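Local coordinates for protein uronate isomerase (PDB 2Q01) that catalyses the reversible isomerisation of D-glucuronate to D-fructuronate and of D-galacturonate to D-tagaturonate in bacterial uronate metabolism, at residues B[195-200]-B[240-245]; B[247-252]-B[303-308]. All blocks are in the same frame, centred on the assembly; numbering follows the deposited sequence.

Contact 1: residues B[195-200]-B[240-245]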
loop_
_atom_site.group_PDB
_atom_site.type_symbol
_atom_site.label_atom_id
_atom_site.label_comp_id
_atom_site.label_asym_id
_atom_site.label_seq_id
_atom_site.Cartn_x
_atom_site.Cartn_y
_atom_site.Cartn_z
ATOM N N THR B 195 -13.884 -30.228 11.482
ATOM C CA THR B 195 -14.728 -29.042 11.437
ATOM C C THR B 195 -14.046 -27.826 12.074
ATOM O O THR B 195 -12.947 -27.933 12.621
ATOM C CB THR B 195 -16.112 -29.323 12.080
ATOM O OG1 THR B 195 -16.919 -28.144 12.024
ATOM C CG2 THR B 195 -15.968 -29.781 13.529
ATOM N N ALA B 196 -14.691 -26.668 11.961
ATOM C CA ALA B 196 -14.246 -25.448 12.626
ATOM C C ALA B 196 -15.461 -24.725 13.195
ATOM O O ALA B 196 -16.526 -24.723 12.579
ATOM C CB ALA B 196 -13.493 -24.554 11.654
ATOM N N TYR B 197 -15.290 -24.121 14.370
ATOM C CA TYR B 197 -16.376 -23.455 15.092
ATOM C C TYR B 197 -16.568 -22.007 14.647
ATOM O O TYR B 197 -15.732 -21.153 14.933
ATOM C CB TYR B 197 -16.082 -23.501 16.592
ATOM C CG TYR B 197 -17.221 -23.073 17.496
ATOM C CD1 TYR B 197 -18.264 -23.949 17.788
ATOM C CD2 TYR B 197 -17.231 -21.813 18.093
ATOM C CE1 TYR B 197 -19.292 -23.582 18.626
ATOM C CE2 TYR B 197 -18.264 -21.430 18.942
ATOM C CZ TYR B 197 -19.289 -22.327 19.203
ATOM O OH TYR B 197 -20.323 -21.986 20.027
ATOM N N ARG B 198 -17.674 -21.726 13.961
ATOM C CA ARG B 198 -17.947 -20.377 13.460
ATOM C C ARG B 198 -19.253 -19.809 14.026
ATOM O O ARG B 198 -20.304 -19.937 13.399
ATOM C CB ARG B 198 -17.997 -20.374 11.935
ATOM C CG ARG B 198 -17.835 -18.997 11.315
ATOM C CD ARG B 198 -18.475 -18.930 9.949
ATOM N NE ARG B 198 -18.285 -17.620 9.334
ATOM C CZ ARG B 198 -17.337 -17.327 8.446
ATOM N NH1 ARG B 198 -16.475 -18.255 8.041
ATOM N NH2 ARG B 198 -17.256 -16.097 7.955
ATOM N N PRO B 199 -19.186 -19.151 15.200
ATOM C CA PRO B 199 -20.382 -18.710 15.920
ATOM C C PRO B 199 -21.058 -17.428 15.413
ATOM O O PRO B 199 -21.982 -16.938 16.060
ATOM C CB PRO B 199 -19.868 -18.519 17.347
ATOM C CG PRO B 199 -18.447 -18.151 17.186
ATOM C CD PRO B 199 -17.951 -18.800 15.925
ATOM N N ASP B 200 -20.622 -16.928 14.255
ATOM C CA ASP B 200 -21.055 -15.641 13.683
ATOM C C ASP B 200 -22.553 -15.345 13.696
ATOM O O ASP B 200 -22.953 -14.210 13.959
ATOM C CB ASP B 200 -20.548 -15.510 12.241
ATOM C CG ASP B 200 -19.041 -15.344 12.156
ATOM O OD1 ASP B 200 -18.356 -15.345 13.207
ATOM O OD2 ASP B 200 -18.543 -15.212 11.020
ATOM N N GLN B 240 -17.242 -27.996 22.667
ATOM C CA GLN B 240 -16.851 -29.347 23.069
ATOM C C GLN B 240 -17.262 -30.391 22.035
ATOM O O GLN B 240 -16.476 -31.279 21.709
ATOM C CB GLN B 240 -17.439 -29.701 24.444
ATOM C CG GLN B 240 -16.831 -30.942 25.090
ATOM C CD GLN B 240 -15.308 -30.928 25.081
ATOM O OE1 GLN B 240 -14.674 -30.015 25.623
ATOM N NE2 GLN B 240 -14.714 -31.942 24.457
ATOM N N ALA B 241 -18.487 -30.264 21.525
ATOM C CA ALA B 241 -19.008 -31.126 20.464
ATOM C C ALA B 241 -18.196 -31.032 19.170
ATOM O O ALA B 241 -18.069 -32.016 18.447
ATOM C CB ALA B 241 -20.467 -30.800 20.190
ATOM N N PHE B 242 -17.660 -29.846 18.889
ATOM C CA PHE B 242 -16.825 -29.620 17.710
ATOM C C PHE B 242 -15.447 -30.253 17.885
ATOM O O PHE B 242 -14.929 -30.873 16.959
ATOM C CB PHE B 242 -16.695 -28.123 17.419
ATOM C CG PHE B 242 -17.827 -27.551 16.602
ATOM C CD1 PHE B 242 -19.124 -27.493 17.104
ATOM C CD2 PHE B 242 -17.586 -27.033 15.333
ATOM C CE1 PHE B 242 -20.164 -26.949 16.357
ATOM C CE2 PHE B 242 -18.619 -26.488 14.574
ATOM C CZ PHE B 242 -19.910 -26.450 15.085
ATOM N N ILE B 243 -14.871 -30.089 19.075
ATOM C CA ILE B 243 -13.618 -30.740 19.477
ATOM C C ILE B 243 -13.702 -32.261 19.326
ATOM O O ILE B 243 -12.797 -32.890 18.762
ATOM C CB ILE B 243 -13.241 -30.354 20.934
ATOM C CG1 ILE B 243 -12.802 -28.895 20.982
ATOM C CG2 ILE B 243 -12.122 -31.241 21.492
ATOM C CD1 ILE B 243 -12.972 -28.253 22.319
ATOM N N ASP B 244 -14.807 -32.830 19.809
ATOM C CA ASP B 244 -15.096 -34.258 19.680
ATOM C C ASP B 244 -15.271 -34.694 18.223
ATOM O O ASP B 244 -15.079 -35.866 17.894
ATOM C CB ASP B 244 -16.342 -34.626 20.492
ATOM C CG ASP B 244 -16.127 -34.506 21.994
ATOM O OD1 ASP B 244 -17.135 -34.383 22.722
ATOM O OD2 ASP B 244 -14.963 -34.536 22.452
ATOM N N ALA B 245 -15.629 -33.745 17.362
ATOM C CA ALA B 245 -15.723 -33.975 15.922
ATOM C C ALA B 245 -14.393 -33.678 15.212
ATOM O O ALA B 245 -14.306 -33.743 13.981
ATOM C CB ALA B 245 -16.851 -33.140 15.329
#
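The chain of residues 195-200, which follows strand 192-194, runs past the C-terminal end of helix 228-244, and the two backbones come closest at T195 and F242, whose CA atoms are 6.6 Å apart. The gap is bridged mainly by side chains, F242 above all: CG stands anti to the carbonyl carbon (chi1 -85°), and the ring is sent from the helix toward residues 195-197. Y197, with CG anti to its own backbone N, meets it in a T-shaped (edge-to-face) pair. CD1 of Y197 sits over the centre of the F242 ring, 3.7 Å from F242 CD1, and the planes are turned by 85°. This is the layering of a TIM-barrel-like fold, the clan of this family: an outer helix lays an aromatic ring on the chain that follows an inner strand. The tyrosine hydroxyl reaches back to the same helix, bonding to ND1 of H235. At the rim of the F242 ring, A196 O lies near the ring plane, 3.4 Å from F242 CE2. T195 crosses F242 at about a right angle, OG1 3.5 Å from F242 CE2, while CG2, in the crowded position between N and carbonyl carbon, touches F242 CD2 and the methyl of A245.

Contact 2: residues B[247-252]-B[303-308]; sequences ATSSDH and GLVMQI
Residues 249-252 and 305-308 pair as parallel strands in register, S249 beside V305 through H252 beside I308, their directions 21° apart. The ladder of backbone bonds begins with V305 N to T248 O and alternates from strand to strand. The shortest rung, S250 N to V305 O at 2.7 Å, arrives nearly along the C=O axis, whereas Q307 N meets S250 O from above the carbonyl plane.

On the face bearing S249, D251, V305 and Q307, the serine hydroxyl swings anti to its backbone N (chi1 -170°) and so leans across to the neighbouring strand. There S249 OG lies 2.9 Å from Q307 OE1 and equally near V305 O, two acceptors competing for one proton. Q307 meets it by turning CG anti to its carbonyl carbon and extending beyond, which lays the chain back along the strand toward S249. D251 also projects anti to its N, and its OD1 lies alongside the CB of Q307, 3.9 Å away, and takes part in a hydrogen bond with ND1 of H309.

Parallel strands joined through intervening helices, here 264-276 and 281-302, form the beta-alpha-beta crossover on which a TIM-barrel-like fold is built. On the other face, toward helix 281-302, S250 holds OG in the crowded position between N and carbonyl carbon (chi1 88°), 2.7 Å from H252 NE2, a hydrogen bond in which either could donate. H252, its CG anti to the carbonyl carbon, turns its ring back along its own strand to reach it. M306 crosses this imidazole at about a right angle, CG 3.5 Å from H252 NE2, before bending at chi3; its SD stands obliquely to the ring. L304, just ahead of its strand, folds CD1 against the T248 carbonyl.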
loop_
_atom_site.group_PDB
_atom_site.type_symbol
_atom_site.label_atom_id
_atom_site.label_comp_id
_atom_site.label_asym_id
_atom_site.label_seq_id
_atom_site.Cartn_x
_atom_site.Cartn_y
_atom_site.Cartn_z
ATOM N N ALA B 247 -12.360 -30.770 15.631
ATOM C CA ALA B 247 -11.997 -29.354 15.516
ATOM C C ALA B 247 -10.827 -28.960 16.404
ATOM O O ALA B 247 -10.698 -29.426 17.538
ATOM C CB ALA B 247 -13.185 -28.459 15.808
ATOM N N THR B 248 -9.967 -28.112 15.856
ATOM C CA THR B 248 -8.847 -27.543 16.592
ATOM C C THR B 248 -8.910 -26.023 16.526
ATOM O O THR B 248 -8.131 -25.331 17.185
ATOM C CB THR B 248 -7.487 -28.007 16.013
ATOM O OG1 THR B 248 -7.374 -27.601 14.642
ATOM C CG2 THR B 248 -7.314 -29.523 16.104
ATOM N N SER B 249 -9.857 -25.511 15.741
ATOM C CA SER B 249 -9.933 -24.080 15.491
ATOM C C SER B 249 -11.337 -23.490 15.589
ATOM O O SER B 249 -12.340 -24.196 15.480
ATOM C CB SER B 249 -9.313 -23.750 14.131
ATOM O OG SER B 249 -9.169 -22.352 13.968
ATOM N N SER B 250 -11.394 -22.182 15.818
ATOM C CA SER B 250 -12.638 -21.436 15.729
ATOM C C SER B 250 -12.444 -20.325 14.693
ATOM O O SER B 250 -11.308 -19.967 14.365
ATOM C CB SER B 250 -13.072 -20.889 17.093
ATOM O OG SER B 250 -12.504 -19.625 17.356
ATOM N N ASP B 251 -13.540 -19.792 14.166
ATOM C CA ASP B 251 -13.463 -18.789 13.097
ATOM C C ASP B 251 -14.472 -17.657 13.304
ATOM O O ASP B 251 -15.622 -17.903 13.654
ATOM C CB ASP B 251 -13.659 -19.454 11.729
ATOM C CG ASP B 251 -13.482 -18.486 10.574
ATOM O OD1 ASP B 251 -12.665 -17.549 10.698
ATOM O OD2 ASP B 251 -14.156 -18.662 9.535
ATOM N N HIS B 252 -14.029 -16.418 13.084
ATOM C CA HIS B 252 -14.837 -15.230 13.362
ATOM C C HIS B 252 -14.775 -14.204 12.237
ATOM O O HIS B 252 -13.788 -13.488 12.092
ATOM C CB HIS B 252 -14.410 -14.607 14.697
ATOM C CG HIS B 252 -14.275 -15.614 15.795
ATOM N ND1 HIS B 252 -15.352 -16.052 16.532
ATOM C CD2 HIS B 252 -13.209 -16.326 16.229
ATOM C CE1 HIS B 252 -14.950 -16.969 17.394
ATOM N NE2 HIS B 252 -13.653 -17.152 17.232
ATOM N N GLY B 303 -8.647 -24.991 24.351
ATOM C CA GLY B 303 -7.529 -25.010 23.411
ATOM C C GLY B 303 -7.867 -24.828 21.940
ATOM O O GLY B 303 -7.088 -25.221 21.068
ATOM N N LEU B 304 -9.027 -24.241 21.662
ATOM C CA LEU B 304 -9.398 -23.881 20.296
ATOM C C LEU B 304 -8.617 -22.679 19.780
ATOM O O LEU B 304 -8.652 -21.605 20.373
ATOM C CB LEU B 304 -10.897 -23.612 20.200
ATOM C CG LEU B 304 -11.731 -24.514 19.291
ATOM C CD1 LEU B 304 -11.292 -25.953 19.377
ATOM C CD2 LEU B 304 -13.203 -24.375 19.617
ATOM N N VAL B 305 -7.904 -22.884 18.679
ATOM C CA VAL B 305 -7.151 -21.823 18.014
ATOM C C VAL B 305 -8.121 -20.852 17.344
ATOM O O VAL B 305 -9.019 -21.252 16.618
ATOM C CB VAL B 305 -6.145 -22.402 16.993
ATOM C CG1 VAL B 305 -5.584 -21.319 16.125
ATOM C CG2 VAL B 305 -5.015 -23.127 17.712
ATOM N N MET B 306 -7.937 -19.565 17.600
ATOM C CA MET B 306 -8.928 -18.578 17.231
ATOM C C MET B 306 -8.532 -17.817 15.972
ATOM O O MET B 306 -7.560 -17.072 15.976
ATOM C CB MET B 306 -9.098 -17.626 18.405
ATOM C CG MET B 306 -10.364 -16.848 18.419
ATOM S SD MET B 306 -10.412 -15.954 19.970
ATOM C CE MET B 306 -10.724 -14.325 19.324
ATOM N N GLN B 307 -9.290 -17.996 14.896
ATOM C CA GLN B 307 -9.037 -17.245 13.666
ATOM C C GLN B 307 -9.948 -16.030 13.535
ATOM O O GLN B 307 -11.170 -16.155 13.547
ATOM C CB GLN B 307 -9.207 -18.132 12.434
ATOM C CG GLN B 307 -8.446 -19.438 12.476
ATOM C CD GLN B 307 -8.796 -20.335 11.306
ATOM O OE1 GLN B 307 -9.690 -21.176 11.401
ATOM N NE2 GLN B 307 -8.105 -20.147 10.186
ATOM N N ILE B 308 -9.350 -14.853 13.389
ATOM C CA ILE B 308 -10.122 -13.649 13.122
ATOM C C ILE B 308 -10.003 -13.243 11.647
ATOM O O ILE B 308 -8.910 -12.952 11.150
ATOM C CB ILE B 308 -9.746 -12.496 14.086
ATOM C CG1 ILE B 308 -9.904 -12.955 15.542
ATOM C CG2 ILE B 308 -10.608 -11.254 13.810
ATOM C CD1 ILE B 308 -9.271 -12.029 16.562
#

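From the N terminus, the chain leaves strand 192-194, passes through 195-200 and two helices, 210-221 and 228-244, and contact 1 closes that loop of 39 intervening residues against the end of the second helix. Strand 249-252 then opens contact 2, which closes some 50 residues later, after helices 264-276 and 281-302, at strand 305-308. The two loops follow in series, neither nested nor crossed, yet their centres lie only about 8 Å apart. Segment 195-200 runs beside strand 249-252: Y197 O probably hydrogen-bonds D251 N, and R198 NH1 forms a salt bridge with D251 OD2. These bonds link strand 192-194, through the chain that follows it, to strand 249-252 at the edge of the next sheet.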